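Local coordinates for protein reducing end xylose-releasing exo-oligoxylanase (Bacillus halodurans, PDB 1WU4) that hydrolyses xylooligosaccharides of three or more units, releasing xylose from the reducing end with inversion of anomeric configuration, at residues His202-Phe207 with Lys220-Ala225; Asp181-Lys186 with Arg216-Glu221; Ala140-Gly145 with Ser208-Glu213. The protein carries 1 engineered substitution. All coordinates share one frame; numbering follows the deposited sequence.

Contact 1 of 3, residues His202-Phe207 with Lys220-Ala225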
loop_
_atom_site.group_PDB
_atom_site.type_symbol
_atom_site.label_atom_id
_atom_site.label_comp_id
_atom_site.label_asym_id
_atom_site.label_seq_id
_atom_site.Cartn_x
_atom_site.Cartn_y
_atom_site.Cartn_z
ATOM N N HIS A 202 -6.354 -8.496 -2.398
ATOM C CA HIS A 202 -7.569 -7.753 -2.698
ATOM C C HIS A 202 -7.420 -6.933 -3.981
ATOM O O HIS A 202 -8.394 -6.719 -4.700
ATOM C CB HIS A 202 -7.976 -6.870 -1.504
ATOM C CG HIS A 202 -6.850 -6.090 -0.900
ATOM N ND1 HIS A 202 -5.676 -6.677 -0.480
ATOM C CD2 HIS A 202 -6.735 -4.771 -0.611
ATOM C CE1 HIS A 202 -4.886 -5.754 0.042
ATOM N NE2 HIS A 202 -5.505 -4.590 -0.023
ATOM N N PHE A 203 -6.203 -6.482 -4.275
ATOM C CA PHE A 203 -5.953 -5.739 -5.508
ATOM C C PHE A 203 -6.014 -6.724 -6.677
ATOM O O PHE A 203 -6.618 -6.441 -7.713
ATOM C CB PHE A 203 -4.561 -5.094 -5.486
ATOM C CG PHE A 203 -4.489 -3.777 -4.754
ATOM C CD1 PHE A 203 -5.158 -3.582 -3.546
ATOM C CD2 PHE A 203 -3.709 -2.738 -5.256
ATOM C CE1 PHE A 203 -5.051 -2.374 -2.850
ATOM C CE2 PHE A 203 -3.593 -1.529 -4.569
ATOM C CZ PHE A 203 -4.264 -1.345 -3.366
ATOM N N TYR A 204 -5.396 -7.890 -6.504
ATOM C CA TYR A 204 -5.368 -8.889 -7.569
ATOM C C TYR A 204 -6.762 -9.411 -7.911
ATOM O O TYR A 204 -7.031 -9.750 -9.061
ATOM C CB TYR A 204 -4.429 -10.046 -7.197
ATOM C CG TYR A 204 -3.090 -9.598 -6.643
ATOM C CD1 TYR A 204 -2.551 -8.348 -6.972
ATOM C CD2 TYR A 204 -2.393 -10.391 -5.736
ATOM C CE1 TYR A 204 -1.367 -7.899 -6.397
ATOM C CE2 TYR A 204 -1.204 -9.952 -5.157
ATOM C CZ TYR A 204 -0.701 -8.700 -5.486
ATOM O OH TYR A 204 0.430 -8.234 -4.857
ATOM N N GLU A 205 -7.645 -9.478 -6.919
ATOM C CA GLU A 205 -9.014 -9.926 -7.164
ATOM C C GLU A 205 -9.646 -8.978 -8.179
ATOM O O GLU A 205 -10.353 -9.396 -9.096
ATOM C CB GLU A 205 -9.828 -9.887 -5.868
ATOM C CG GLU A 205 -9.344 -10.843 -4.799
ATOM C CD GLU A 205 -9.895 -12.241 -4.971
ATOM O OE1 GLU A 205 -9.936 -12.736 -6.118
ATOM O OE2 GLU A 205 -10.279 -12.847 -3.950
ATOM N N LEU A 206 -9.389 -7.687 -8.008
ATOM C CA LEU A 206 -9.940 -6.699 -8.921
ATOM C C LEU A 206 -9.240 -6.776 -10.276
ATOM O O LEU A 206 -9.876 -6.607 -11.315
ATOM C CB LEU A 206 -9.833 -5.301 -8.306
ATOM C CG LEU A 206 -10.665 -5.160 -7.024
ATOM C CD1 LEU A 206 -10.390 -3.818 -6.366
ATOM C CD2 LEU A 206 -12.149 -5.309 -7.347
ATOM N N PHE A 207 -7.938 -7.051 -10.277
ATOM C CA PHE A 207 -7.226 -7.181 -11.542
ATOM C C PHE A 207 -7.810 -8.366 -12.317
ATOM O O PHE A 207 -7.842 -8.357 -13.546
ATOM C CB PHE A 207 -5.727 -7.423 -11.322
ATOM C CG PHE A 207 -4.991 -6.269 -10.687
ATOM C CD1 PHE A 207 -5.560 -4.995 -10.598
ATOM C CD2 PHE A 207 -3.705 -6.459 -10.195
ATOM C CE1 PHE A 207 -4.846 -3.933 -10.024
ATOM C CE2 PHE A 207 -2.988 -5.408 -9.625
ATOM C CZ PHE A 207 -3.562 -4.142 -9.539
ATOM N N LYS A 220 -6.402 -14.189 -10.570
ATOM C CA LYS A 220 -7.188 -14.881 -9.559
ATOM C C LYS A 220 -6.245 -15.815 -8.797
ATOM O O LYS A 220 -6.316 -15.933 -7.571
ATOM C CB LYS A 220 -8.304 -15.687 -10.222
ATOM C CG LYS A 220 -9.130 -16.495 -9.241
ATOM C CD LYS A 220 -10.226 -17.262 -9.952
ATOM C CE LYS A 220 -10.985 -18.146 -8.982
ATOM N NZ LYS A 220 -12.067 -18.889 -9.674
ATOM N N GLU A 221 -5.350 -16.471 -9.530
ATOM C CA GLU A 221 -4.392 -17.384 -8.920
ATOM C C GLU A 221 -3.388 -16.627 -8.059
ATOM O O GLU A 221 -2.925 -17.143 -7.043
ATOM C CB GLU A 221 -3.664 -18.189 -10.001
ATOM C CG GLU A 221 -4.614 -18.968 -10.895
ATOM C CD GLU A 221 -3.907 -19.711 -12.008
ATOM O OE1 GLU A 221 -2.944 -19.163 -12.580
ATOM O OE2 GLU A 221 -4.333 -20.840 -12.322
ATOM N N ALA A 222 -3.044 -15.406 -8.468
ATOM C CA ALA A 222 -2.107 -14.590 -7.698
ATOM C C ALA A 222 -2.742 -14.194 -6.363
ATOM O O ALA A 222 -2.073 -14.179 -5.329
ATOM C CB ALA A 222 -1.711 -13.345 -8.489
ATOM N N ALA A 223 -4.032 -13.873 -6.383
ATOM C CA ALA A 223 -4.728 -13.505 -5.153
ATOM C C ALA A 223 -4.668 -14.665 -4.159
ATOM O O ALA A 223 -4.334 -14.479 -2.987
ATOM C CB ALA A 223 -6.178 -13.148 -5.453
ATOM N N GLU A 224 -4.981 -15.866 -4.640
ATOM C CA GLU A 224 -4.965 -17.059 -3.801
ATOM C C GLU A 224 -3.548 -17.361 -3.317
ATOM O O GLU A 224 -3.340 -17.686 -2.148
ATOM C CB GLU A 224 -5.522 -18.253 -4.584
ATOM C CG GLU A 224 -5.490 -19.588 -3.842
ATOM C CD GLU A 224 -6.144 -19.523 -2.475
ATOM O OE1 GLU A 224 -7.134 -18.775 -2.320
ATOM O OE2 GLU A 224 -5.677 -20.233 -1.557
ATOM N N ALA A 225 -2.573 -17.247 -4.215
ATOM C CA ALA A 225 -1.181 -17.504 -3.863
ATOM C C ALA A 225 -0.706 -16.544 -2.773
ATOM O O ALA A 225 -0.009 -16.945 -1.839
ATOM C CB ALA A 225 -0.292 -17.379 -5.097
#
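Y204 and E205 on helix 201-210 lie against A222 and A223 on helix 216-233, two nearly antiparallel helices, consecutive in the chain, of the (alpha/alpha)6 barrel of glycoside hydrolase family 8. The axes of the two short segments approach to 7.8 Å at 166°, a close spacing that the small alanines allow. Y204 CB meets A223 CB at 4.0 Å. Its CG stands anti to the carbonyl carbon (chi1 -46°), which lays the ring along the neighbouring helix, with A223 CA in the ring plane at one edge. Ring atom Y204 CD2 comes 3.8 Å from the carbonyl A222 O and 4.1 Å from the methyl A222 CB. No hydrogen bond crosses between the segments; the join is made by van der Waals contact.

Further out, Y204 OH hydrogen-bonds to E131 OE1 on helix 127-144 and to the backbone N of L200, while W178 meets the Y204 ring edge-to-face, so the phenol is held at its tip as well as on its flank. E205 starts off across the helix, but a bend at chi2 (-84°) brings its carboxylate round beside A223. There OE2 forms a salt bridge with R227, one turn further along helix 216-233, which would probably steady the carboxylate's negative charge. The other oxygen, E205 OE1, rests 3.8 Å from A223 CB.

Contact 2 of 3, residues Asp181-Lys186 with Arg216-Glu221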
loop_
_atom_site.group_PDB
_atom_site.type_symbol
_atom_site.label_atom_id
_atom_site.label_comp_id
_atom_site.label_asym_id
_atom_site.label_seq_id
_atom_site.Cartn_x
_atom_site.Cartn_y
_atom_site.Cartn_z
ATOM N N ASP A 181 5.425 -19.128 -12.155
ATOM C CA ASP A 181 5.165 -20.456 -11.619
ATOM C C ASP A 181 4.439 -20.452 -10.278
ATOM O O ASP A 181 3.484 -21.205 -10.091
ATOM C CB ASP A 181 6.472 -21.241 -11.496
ATOM C CG ASP A 181 7.153 -21.446 -12.835
ATOM O OD1 ASP A 181 6.476 -21.904 -13.778
ATOM O OD2 ASP A 181 8.362 -21.152 -12.942
ATOM N N ASN A 182 4.881 -19.613 -9.344
ATOM C CA ASN A 182 4.231 -19.571 -8.037
ATOM C C ASN A 182 3.215 -18.443 -7.874
ATOM O O ASN A 182 2.553 -18.345 -6.840
ATOM C CB ASN A 182 5.270 -19.513 -6.904
ATOM C CG ASN A 182 6.174 -18.298 -6.989
ATOM O OD1 ASN A 182 5.744 -17.213 -7.370
ATOM N ND2 ASN A 182 7.437 -18.474 -6.602
ATOM N N LYS A 183 3.089 -17.602 -8.900
ATOM C CA LYS A 183 2.140 -16.487 -8.899
ATOM C C LYS A 183 2.360 -15.464 -7.788
ATOM O O LYS A 183 1.424 -14.767 -7.395
ATOM C CB LYS A 183 0.696 -17.005 -8.808
ATOM C CG LYS A 183 0.228 -17.848 -9.991
ATOM C CD LYS A 183 0.846 -19.235 -9.985
ATOM C CE LYS A 183 0.251 -20.104 -11.082
ATOM N NZ LYS A 183 0.421 -19.499 -12.430
ATOM N N LEU A 184 3.589 -15.366 -7.294
ATOM C CA LEU A 184 3.906 -14.423 -6.223
ATOM C C LEU A 184 4.627 -13.184 -6.737
ATOM O O LEU A 184 5.516 -13.284 -7.583
ATOM C CB LEU A 184 4.793 -15.097 -5.171
ATOM C CG LEU A 184 4.249 -16.339 -4.464
ATOM C CD1 LEU A 184 5.318 -16.889 -3.545
ATOM C CD2 LEU A 184 2.994 -15.994 -3.671
ATOM N N ILE A 185 4.248 -12.021 -6.216
ATOM C CA ILE A 185 4.902 -10.778 -6.609
ATOM C C ILE A 185 6.336 -10.847 -6.075
ATOM O O ILE A 185 6.588 -11.441 -5.020
ATOM C CB ILE A 185 4.160 -9.543 -6.022
ATOM C CG1 ILE A 185 4.737 -8.253 -6.615
ATOM C CG2 ILE A 185 4.256 -9.533 -4.498
ATOM C CD1 ILE A 185 3.963 -7.006 -6.213
ATOM N N LYS A 186 7.272 -10.256 -6.811
ATOM C CA LYS A 186 8.682 -10.268 -6.424
ATOM C C LYS A 186 9.090 -8.961 -5.756
ATOM O O LYS A 186 8.400 -7.950 -5.884
ATOM C CB LYS A 186 9.572 -10.445 -7.653
ATOM C CG LYS A 186 9.263 -11.620 -8.556
ATOM C CD LYS A 186 10.141 -11.499 -9.799
ATOM C CE LYS A 186 9.912 -12.601 -10.804
ATOM N NZ LYS A 186 10.747 -12.338 -12.016
ATOM N N ARG A 216 -6.696 -12.727 -16.678
ATOM C CA ARG A 216 -7.642 -12.739 -15.570
ATOM C C ARG A 216 -7.583 -13.983 -14.696
ATOM O O ARG A 216 -7.782 -13.891 -13.484
ATOM C CB ARG A 216 -9.059 -12.476 -16.084
ATOM C CG ARG A 216 -9.186 -11.040 -16.569
ATOM C CD ARG A 216 -10.572 -10.661 -17.033
ATOM N NE ARG A 216 -10.554 -9.296 -17.552
ATOM C CZ ARG A 216 -11.602 -8.667 -18.071
ATOM N NH1 ARG A 216 -12.780 -9.270 -18.148
ATOM N NH2 ARG A 216 -11.462 -7.429 -18.524
ATOM N N VAL A 217 -7.295 -15.135 -15.293
ATOM C CA VAL A 217 -7.180 -16.356 -14.508
ATOM C C VAL A 217 -5.912 -16.242 -13.659
ATOM O O VAL A 217 -5.919 -16.571 -12.473
ATOM C CB VAL A 217 -7.103 -17.604 -15.411
ATOM C CG1 VAL A 217 -6.757 -18.834 -14.577
ATOM C CG2 VAL A 217 -8.440 -17.810 -16.115
ATOM N N PHE A 218 -4.831 -15.759 -14.268
ATOM C CA PHE A 218 -3.571 -15.576 -13.553
ATOM C C PHE A 218 -3.768 -14.707 -12.311
ATOM O O PHE A 218 -3.305 -15.049 -11.225
ATOM C CB PHE A 218 -2.526 -14.903 -14.447
ATOM C CG PHE A 218 -1.309 -14.439 -13.699
ATOM C CD1 PHE A 218 -0.277 -15.321 -13.396
ATOM C CD2 PHE A 218 -1.221 -13.123 -13.247
ATOM C CE1 PHE A 218 0.825 -14.898 -12.651
ATOM C CE2 PHE A 218 -0.130 -12.693 -12.503
ATOM C CZ PHE A 218 0.893 -13.580 -12.205
ATOM N N TRP A 219 -4.444 -13.574 -12.468
ATOM C CA TRP A 219 -4.651 -12.682 -11.333
ATOM C C TRP A 219 -5.464 -13.321 -10.213
ATOM O O TRP A 219 -5.234 -13.038 -9.038
ATOM C CB TRP A 219 -5.270 -11.363 -11.801
ATOM C CG TRP A 219 -4.245 -10.487 -12.482
ATOM C CD1 TRP A 219 -4.245 -10.073 -13.784
ATOM C CD2 TRP A 219 -3.046 -9.968 -11.894
ATOM N NE1 TRP A 219 -3.114 -9.327 -14.044
ATOM C CE2 TRP A 219 -2.362 -9.249 -12.899
ATOM C CE3 TRP A 219 -2.480 -10.041 -10.613
ATOM C CZ2 TRP A 219 -1.140 -8.607 -12.664
ATOM C CZ3 TRP A 219 -1.265 -9.402 -10.378
ATOM C CH2 TRP A 219 -0.609 -8.695 -11.400
ATOM N N LYS A 220 -6.402 -14.189 -10.570
ATOM C CA LYS A 220 -7.188 -14.881 -9.559
ATOM C C LYS A 220 -6.245 -15.815 -8.797
ATOM O O LYS A 220 -6.316 -15.933 -7.571
ATOM C CB LYS A 220 -8.304 -15.687 -10.222
ATOM C CG LYS A 220 -9.130 -16.495 -9.241
ATOM C CD LYS A 220 -10.226 -17.262 -9.952
ATOM C CE LYS A 220 -10.985 -18.146 -8.982
ATOM N NZ LYS A 220 -12.067 -18.889 -9.674
ATOM N N GLU A 221 -5.350 -16.471 -9.530
ATOM C CA GLU A 221 -4.392 -17.384 -8.920
ATOM C C GLU A 221 -3.388 -16.627 -8.059
ATOM O O GLU A 221 -2.925 -17.143 -7.043
ATOM C CB GLU A 221 -3.664 -18.189 -10.001
ATOM C CG GLU A 221 -4.614 -18.968 -10.895
ATOM C CD GLU A 221 -3.907 -19.711 -12.008
ATOM O OE1 GLU A 221 -2.944 -19.163 -12.580
ATOM O OE2 GLU A 221 -4.333 -20.840 -12.322
HETATM O O HOH W 1 -1.451 -18.782 -14.889
#
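K183, the middle residue of an Asx turn, reaches from the connection between helix 154-167 and strand 193-194 to F218 and E221 on the opening turns of helix 216-233, one of the barrel helices of this (alpha/alpha)6 fold.

The charged part of the contact is loose. K183 NZ and E221 OE1 form a salt bridge of 3.4 Å whose hydrogen bond is weak. A water reinforces it: it donates to E221 OE1 at 2.8 Å and accepts a weak bond from K183 NZ. The same water lies in the plane of the F218 ring, at its edge. The ammonium has a stronger partner in the backbone O of R180, so the lysine ties its own loop together while leaning on the helix.

The apolar part belongs to the methylenes. Bends at chi2 (74°) and chi4 fold the K183 chain against the helix instead of letting it run straight outward. Its CG settles 3.9 Å from E221 CB and 4.0 Å from F218 CE1, while K183 CB faces the E221 carbonyl. F218 itself is buried, packing on V166 of helix 154-167. With an alanine in place of K183, E221 would probably lose its ionic mate and a gap would probably open beside F218 CE1, where the aliphatic chain now lies.

A side-chain-to-backbone bond shapes the loop that presents the lysine. K183 has positive phi (60°), a left-handed conformation that lets the chain turn back over the preceding asparagine side chain. That turn is closed by L184 N donating to N182 OD1 at 2.8 Å, the donor tilted 21° from the carbonyl plane.

Contact 3 of 3, residues Ala140-Gly145 with Ser208-Glu213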
loop_
_atom_site.group_PDB
_atom_site.type_symbol
_atom_site.label_atom_id
_atom_site.label_comp_id
_atom_site.label_asym_id
_atom_site.label_seq_id
_atom_site.Cartn_x
_atom_site.Cartn_y
_atom_site.Cartn_z
ATOM N N ALA A 140 -9.596 5.519 -11.273
ATOM C CA ALA A 140 -9.727 6.809 -11.943
ATOM C C ALA A 140 -10.622 6.660 -13.173
ATOM O O ALA A 140 -11.505 7.479 -13.422
ATOM C CB ALA A 140 -8.354 7.326 -12.354
ATOM N N SER A 141 -10.385 5.609 -13.948
ATOM C CA SER A 141 -11.184 5.356 -15.139
ATOM C C SER A 141 -12.655 5.204 -14.773
ATOM O O SER A 141 -13.536 5.749 -15.438
ATOM C CB SER A 141 -10.702 4.082 -15.835
ATOM O OG SER A 141 -11.517 3.773 -16.956
ATOM N N HIS A 142 -12.915 4.460 -13.705
ATOM C CA HIS A 142 -14.280 4.207 -13.269
ATOM C C HIS A 142 -14.999 5.426 -12.697
ATOM O O HIS A 142 -16.202 5.592 -12.905
ATOM C CB HIS A 142 -14.278 3.053 -12.266
ATOM C CG HIS A 142 -13.683 1.794 -12.817
ATOM N ND1 HIS A 142 -13.326 0.724 -12.025
ATOM C CD2 HIS A 142 -13.366 1.445 -14.086
ATOM C CE1 HIS A 142 -12.810 -0.228 -12.782
ATOM N NE2 HIS A 142 -12.822 0.184 -14.037
ATOM N N ARG A 143 -14.273 6.288 -11.991
ATOM C CA ARG A 143 -14.895 7.476 -11.418
ATOM C C ARG A 143 -15.033 8.626 -12.407
ATOM O O ARG A 143 -16.056 9.313 -12.427
ATOM C CB ARG A 143 -14.096 7.998 -10.218
ATOM C CG ARG A 143 -14.013 7.068 -9.025
ATOM C CD ARG A 143 -13.739 7.854 -7.740
ATOM N NE ARG A 143 -14.920 8.604 -7.313
ATOM C CZ ARG A 143 -15.035 9.237 -6.148
ATOM N NH1 ARG A 143 -14.037 9.227 -5.275
ATOM N NH2 ARG A 143 -16.162 9.867 -5.845
ATOM N N TRP A 144 -14.010 8.826 -13.229
ATOM C CA TRP A 144 -13.993 9.954 -14.157
ATOM C C TRP A 144 -14.038 9.649 -15.647
ATOM O O TRP A 144 -14.270 10.551 -16.457
ATOM C CB TRP A 144 -12.755 10.808 -13.866
ATOM C CG TRP A 144 -12.553 11.081 -12.403
ATOM C CD1 TRP A 144 -13.491 11.532 -11.521
ATOM C CD2 TRP A 144 -11.335 10.943 -11.658
ATOM N NE1 TRP A 144 -12.937 11.687 -10.274
ATOM C CE2 TRP A 144 -11.615 11.333 -10.328
ATOM C CE3 TRP A 144 -10.035 10.531 -11.982
ATOM C CZ2 TRP A 144 -10.642 11.322 -9.323
ATOM C CZ3 TRP A 144 -9.066 10.520 -10.979
ATOM C CH2 TRP A 144 -9.378 10.914 -9.667
ATOM N N GLY A 145 -13.813 8.393 -16.012
ATOM C CA GLY A 145 -13.812 8.029 -17.416
ATOM C C GLY A 145 -12.439 8.271 -18.015
ATOM O O GLY A 145 -11.711 9.163 -17.574
ATOM N N SER A 208 -8.284 -9.383 -11.598
ATOM C CA SER A 208 -8.852 -10.558 -12.258
ATOM C C SER A 208 -10.158 -10.223 -12.971
ATOM O O SER A 208 -10.667 -11.024 -13.757
ATOM C CB SER A 208 -9.080 -11.700 -11.252
ATOM O OG SER A 208 -10.288 -11.547 -10.522
ATOM N N LEU A 209 -10.693 -9.035 -12.702
ATOM C CA LEU A 209 -11.934 -8.597 -13.332
ATOM C C LEU A 209 -11.686 -7.537 -14.398
ATOM O O LEU A 209 -12.426 -7.457 -15.380
ATOM C CB LEU A 209 -12.885 -8.004 -12.287
ATOM C CG LEU A 209 -13.298 -8.873 -11.101
ATOM C CD1 LEU A 209 -14.161 -8.057 -10.150
ATOM C CD2 LEU A 209 -14.053 -10.097 -11.599
ATOM N N TRP A 210 -10.635 -6.742 -14.216
ATOM C CA TRP A 210 -10.361 -5.634 -15.126
ATOM C C TRP A 210 -9.107 -5.660 -15.993
ATOM O O TRP A 210 -8.985 -4.851 -16.913
ATOM C CB TRP A 210 -10.386 -4.325 -14.329
ATOM C CG TRP A 210 -11.618 -4.167 -13.477
ATOM C CD1 TRP A 210 -12.877 -4.615 -13.765
ATOM C CD2 TRP A 210 -11.717 -3.474 -12.226
ATOM N NE1 TRP A 210 -13.752 -4.243 -12.774
ATOM C CE2 TRP A 210 -13.067 -3.541 -11.817
ATOM C CE3 TRP A 210 -10.796 -2.800 -11.412
ATOM C CZ2 TRP A 210 -13.522 -2.959 -10.629
ATOM C CZ3 TRP A 210 -11.249 -2.220 -10.230
ATOM C CH2 TRP A 210 -12.601 -2.305 -9.852
ATOM N N ALA A 211 -8.169 -6.553 -15.712
ATOM C CA ALA A 211 -6.956 -6.614 -16.523
ATOM C C ALA A 211 -7.278 -7.231 -17.882
ATOM O O ALA A 211 -8.422 -7.611 -18.141
ATOM C CB ALA A 211 -5.890 -7.442 -15.813
ATOM N N ASN A 212 -6.283 -7.316 -18.760
ATOM C CA ASN A 212 -6.523 -7.938 -20.059
ATOM C C ASN A 212 -7.088 -9.328 -19.767
ATOM O O ASN A 212 -6.619 -10.018 -18.861
ATOM C CB ASN A 212 -5.226 -8.058 -20.865
ATOM C CG ASN A 212 -4.737 -6.720 -21.383
ATOM O OD1 ASN A 212 -5.529 -5.814 -21.637
ATOM N ND2 ASN A 212 -3.427 -6.598 -21.562
ATOM N N GLU A 213 -8.087 -9.742 -20.537
ATOM C CA GLU A 213 -8.715 -11.037 -20.302
ATOM C C GLU A 213 -7.755 -12.217 -20.273
ATOM O O GLU A 213 -7.960 -13.159 -19.510
ATOM C CB GLU A 213 -9.815 -11.290 -21.339
ATOM C CG GLU A 213 -11.004 -10.355 -21.191
ATOM C CD GLU A 213 -12.222 -10.822 -21.965
ATOM O OE1 GLU A 213 -12.790 -11.882 -21.611
ATOM O OE2 GLU A 213 -12.613 -10.130 -22.927
#
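H142 and W210 meet as a T-shaped (edge-to-face) aromatic pair near the ends of two barrel helices: the imidazole presents its edge and the indole its face. The bond from CA to CB of H142 heads toward helix 201-210, and from CB the chain runs on with CG anti to the carbonyl carbon (chi1 -58°), which carries the ring over to the indole. ND1 comes first: it lies 3.8 Å from W210 CH2, and hydrogen-bonds to the backbone O of W379. A carbonyl can only accept, so ND1 carries a proton, and this bond helps fix the rotation of the imidazole. CE1, at the leading edge, goes deepest. It stands 3.2 Å above the indole plane, over the centre of the six-membered ring, and its distances to the ring atoms are nearly even, 3.5 Å to both W210 CD2 and W210 CE2 and 3.6 Å to W210 CZ3. Such centring suits a CH-pi contact, the C-H of CE1 directed into the ring. The planes stand at 84°, with the two ring centroids 4.4 Å apart. No polar bond joins the segments, so this one ring pair carries the contact.

The last modelled residues complete the surroundings: P381 touches both H142 and W210, and I378 and F380 also pack on the tryptophan. Next to H142, R143 makes a cation-pi contact with W379. The pair thus bridges the last turn of helix 127-144 and the C-terminal end of helix 201-210, with the C-terminal tail of the chain packed against both helix ends.

Contacts 1 and 2 both use helix 216-233, their centres about 7 Å apart, and share K220 and E221. The loop of contact 2 also reaches contact 1 directly, K183 O lying 3.6 Å from A222 CB. Helix 201-210 joins contact 1 to contact 3, whose centres are about 15 Å apart. Contacts 2 and 3, at about 19 Å, still meet where R216 NE probably hydrogen-bonds to A211 O at 2.8 Å, across the turn between the two helices. All three are structural packing away from E70 and D263, the proton donor and acceptor inferred by similarity, and from the nickel site at E27 and E30.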